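Local atomic coordinates of dihydropyrimidinase (Brevibacillus agri, PDB entry 3SFW), a protein that probably catalyses the reversible hydrolytic ring opening of dihydropyrimidines at a two-zinc centre, as expected of a cyclic amidohydrolase. Residues 91-96 against 106-111. Sequence-based numbering, arbitrary orientation.
Sequences DFCLTS and ATWHEK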
ATOM      1  N   ASP A  91     -13.232  26.354  19.831  1.00  9.99           N
ATOM      2  CA  ASP A  91     -12.882  25.711  21.102  1.00  9.77           C
ATOM      3  C   ASP A  91     -13.775  24.491  21.369  1.00 11.58           C
ATOM      4  O   ASP A  91     -14.944  24.472  20.985  1.00  9.93           O
ATOM      5  CB  ASP A  91     -13.091  26.767  22.206  1.00 10.42           C
ATOM      6  CG  ASP A  91     -12.427  26.386  23.514  1.00 11.85           C
ATOM      7  OD1 ASP A  91     -13.093  25.729  24.331  1.00 12.26           O
ATOM      8  OD2 ASP A  91     -11.223  26.752  23.688  1.00 10.02           O
ATOM      9  N   PHE A  92     -13.231  23.472  22.041  1.00 10.28           N
ATOM     10  CA  PHE A  92     -14.019  22.282  22.381  1.00  9.72           C
ATOM     11  C   PHE A  92     -14.912  22.422  23.626  1.00 12.42           C
ATOM     12  O   PHE A  92     -14.429  22.347  24.783  1.00 12.48           O
ATOM     13  CB  PHE A  92     -13.068  21.069  22.521  1.00  9.09           C
ATOM     14  CG  PHE A  92     -12.486  20.631  21.208  1.00 10.67           C
ATOM     15  CD1 PHE A  92     -11.232  21.074  20.787  1.00 10.39           C
ATOM     16  CD2 PHE A  92     -13.187  19.770  20.401  1.00  9.55           C
ATOM     17  CE1 PHE A  92     -10.698  20.680  19.593  1.00 11.20           C
ATOM     18  CE2 PHE A  92     -12.669  19.380  19.166  1.00  8.64           C
ATOM     19  CZ  PHE A  92     -11.420  19.865  18.751  1.00 10.44           C
ATOM     20  N   CYS A  93     -16.212  22.438  23.375  1.00 10.61           N
ATOM     21  CA  CYS A  93     -17.213  22.379  24.454  1.00 11.18           C
ATOM     22  C   CYS A  93     -17.378  20.930  24.926  1.00 12.44           C
ATOM     23  O   CYS A  93     -17.806  20.025  24.161  1.00 10.82           O
ATOM     24  CB  CYS A  93     -18.533  22.929  23.907  1.00 12.32           C
ATOM     25  SG  CYS A  93     -19.904  22.729  25.083  1.00 14.00           S
ATOM     26  N   LEU A  94     -16.994  20.673  26.176  1.00 12.48           N
ATOM     27  CA  LEU A  94     -17.027  19.310  26.691  1.00 10.91           C
ATOM     28  C   LEU A  94     -18.393  18.999  27.273  1.00 13.33           C
ATOM     29  O   LEU A  94     -19.066  19.883  27.791  1.00 14.61           O
ATOM     30  CB  LEU A  94     -15.988  19.139  27.783  1.00 11.20           C
ATOM     31  CG  LEU A  94     -14.580  19.538  27.371  1.00 14.13           C
ATOM     32  CD1 LEU A  94     -13.636  19.221  28.573  1.00 13.54           C
ATOM     33  CD2 LEU A  94     -14.112  18.772  26.088  1.00 15.19           C
ATOM     34  N   THR A  95     -18.750  17.727  27.237  1.00 13.11           N
ATOM     35  CA  THR A  95     -20.037  17.271  27.797  1.00 18.54           C
ATOM     36  C   THR A  95     -19.800  16.100  28.757  1.00 24.98           C
ATOM     37  O   THR A  95     -18.751  15.465  28.741  1.00 20.49           O
ATOM     38  CB  THR A  95     -20.975  16.790  26.686  1.00 17.15           C
ATOM     39  OG1 THR A  95     -20.367  15.689  25.973  1.00 19.30           O
ATOM     40  CG2 THR A  95     -21.259  17.913  25.722  1.00 14.73           C
ATOM     41  N   SER A  96     -20.785  15.828  29.606  1.00 30.59           N
ATOM     42  CA  SER A  96     -20.734  14.647  30.473  1.00 37.29           C
ATOM     43  C   SER A  96     -21.997  13.806  30.269  1.00 36.62           C
ATOM     44  O   SER A  96     -23.046  14.335  29.923  1.00 36.84           O
ATOM     45  CB  SER A  96     -20.570  15.059  31.952  1.00 40.07           C
ATOM     46  OG  SER A  96     -21.582  15.976  32.350  1.00 42.42           O
ATOM     47  N   ALA A 106     -24.448  26.095  26.897  1.00 14.03           N
ATOM     48  CA  ALA A 106     -24.663  27.330  27.683  1.00 14.38           C
ATOM     49  C   ALA A 106     -23.475  27.649  28.604  1.00 13.02           C
ATOM     50  O   ALA A 106     -23.052  28.833  28.733  1.00 14.94           O
ATOM     51  CB  ALA A 106     -25.988  27.210  28.500  1.00 15.82           C
ATOM     52  N   THR A 107     -22.917  26.605  29.199  1.00 15.15           N
ATOM     53  CA  THR A 107     -21.728  26.748  30.037  1.00 14.24           C
ATOM     54  C   THR A 107     -20.536  27.328  29.278  1.00 14.67           C
ATOM     55  O   THR A 107     -19.857  28.281  29.760  1.00 12.85           O
ATOM     56  CB  THR A 107     -21.356  25.409  30.651  1.00 17.51           C
ATOM     57  OG1 THR A 107     -22.416  25.011  31.519  1.00 18.39           O
ATOM     58  CG2 THR A 107     -20.038  25.536  31.475  1.00 17.34           C
ATOM     59  N   TRP A 108     -20.325  26.828  28.065  1.00 14.02           N
ATOM     60  CA  TRP A 108     -19.271  27.386  27.209  1.00 14.95           C
ATOM     61  C   TRP A 108     -19.499  28.826  26.741  1.00 15.45           C
ATOM     62  O   TRP A 108     -18.562  29.613  26.697  1.00 13.96           O
ATOM     63  CB  TRP A 108     -18.934  26.426  26.031  1.00 12.33           C
ATOM     64  CG  TRP A 108     -17.649  25.705  26.212  1.00 13.70           C
ATOM     65  CD1 TRP A 108     -16.479  25.955  25.524  1.00 13.66           C
ATOM     66  CD2 TRP A 108     -17.333  24.710  27.196  1.00 12.61           C
ATOM     67  NE1 TRP A 108     -15.457  25.196  26.049  1.00 12.32           N
ATOM     68  CE2 TRP A 108     -15.948  24.396  27.044  1.00 13.02           C
ATOM     69  CE3 TRP A 108     -18.073  24.062  28.220  1.00 12.28           C
ATOM     70  CZ2 TRP A 108     -15.283  23.482  27.885  1.00 13.95           C
ATOM     71  CZ3 TRP A 108     -17.416  23.090  29.024  1.00 14.96           C
ATOM     72  CH2 TRP A 108     -16.041  22.802  28.831  1.00 14.57           C
ATOM     73  N   HIS A 109     -20.747  29.197  26.395  1.00 13.22           N
ATOM     74  CA  HIS A 109     -21.021  30.592  26.078  1.00 12.86           C
ATOM     75  C   HIS A 109     -20.689  31.476  27.284  1.00 11.56           C
ATOM     76  O   HIS A 109     -20.135  32.570  27.118  1.00 13.33           O
ATOM     77  CB  HIS A 109     -22.487  30.763  25.669  1.00 12.54           C
ATOM     78  CG  HIS A 109     -22.749  30.455  24.223  1.00 12.42           C
ATOM     79  ND1 HIS A 109     -22.328  31.279  23.202  1.00 13.46           N
ATOM     80  CD2 HIS A 109     -23.276  29.351  23.629  1.00 13.19           C
ATOM     81  CE1 HIS A 109     -22.707  30.756  22.042  1.00 14.96           C
ATOM     82  NE2 HIS A 109     -23.256  29.573  22.273  1.00 11.80           N
ATOM     83  N   GLU A 110     -20.965  30.975  28.485  1.00 12.74           N
ATOM     84  CA  GLU A 110     -20.708  31.788  29.696  1.00 16.35           C
ATOM     85  C   GLU A 110     -19.180  31.908  29.978  1.00 16.77           C
ATOM     86  O   GLU A 110     -18.720  32.987  30.323  1.00 15.07           O
ATOM     87  CB  GLU A 110     -21.493  31.256  30.902  1.00 19.68           C
ATOM     88  CG  GLU A 110     -21.280  32.004  32.244  1.00 30.05           C
ATOM     89  CD  GLU A 110     -21.677  33.488  32.202  1.00 35.67           C
ATOM     90  OE1 GLU A 110     -21.221  34.250  33.093  1.00 38.78           O
ATOM     91  OE2 GLU A 110     -22.444  33.899  31.299  1.00 38.12           O
ATOM     92  N   LYS A 111     -18.390  30.908  29.555  1.00 14.72           N
ATOM     93  CA  LYS A 111     -16.922  31.045  29.626  1.00 14.97           C
ATOM     94  C   LYS A 111     -16.435  32.178  28.719  1.00 16.22           C
ATOM     95  O   LYS A 111     -15.460  32.869  29.038  1.00 17.53           O
ATOM     96  CB  LYS A 111     -16.194  29.735  29.231  1.00 13.00           C
ATOM     97  CG  LYS A 111     -16.398  28.580  30.119  1.00 12.46           C
ATOM     98  CD  LYS A 111     -15.620  27.344  29.544  1.00 17.18           C
ATOM     99  CE  LYS A 111     -15.849  26.112  30.390  1.00 16.66           C
ATOM    100  NZ  LYS A 111     -15.258  26.291  31.782  1.00 15.06           N
TER
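Trp108 lays one face of its indole over the backbone at the end of strand 86-93, covering Cys93 and the start of Leu94. Cys93 CA sits 3.5 Å from the centroid of the Trp108 five-membered ring and only 8° off its normal, a CH-pi contact over the face. Farther along, the backbone N of Leu94 lies over the rim of the six-membered ring, 3.5 Å from Trp108 CH2, while Leu94 CB and CG pack against the same outer corner. The sulfur of Cys93 is turned anti to the backbone N (chi1 173°), which brings it beside Trp108 CD2 and CE3, where the two rings join; Cys93 SG stands 4.3 Å from the centroid of the Trp108 five-membered ring and obliquely to it, a sulfur-aromatic contact.

The indole N-H is spent on a carboxylate. Trp108 NE1 donates to Asp91 OD1 at 3.0 Å, with an N-H...O angle of 150° and the oxygen almost exactly in the ring plane, at the edge. This bond, with the packing on both faces, probably helps to hold the indole's rotation, and it gives the buried N-H a partner. The other oxygen of Asp91 is also held: OD2 is hydrogen-bonded to Thr59 OG1 and to the backbone N of Leu61. Thr59 lies between the zinc ligands His58 and His60, and Leu61 follows them directly. On the opposite face of the indole, Lys111 CE lies 3.4 Å above the Trp108 ring plane, toward the rim, and the lysine ends in a salt bridge with Asp62.

Phe92 points away from the helix, toward the zinc side of the strand. Helix 101-112 thus packs on the outside of strand 86-93 within a beta-alpha-beta unit completed by parallel strand 119-124, as in the TIM-barrel fold of the amidohydrolases.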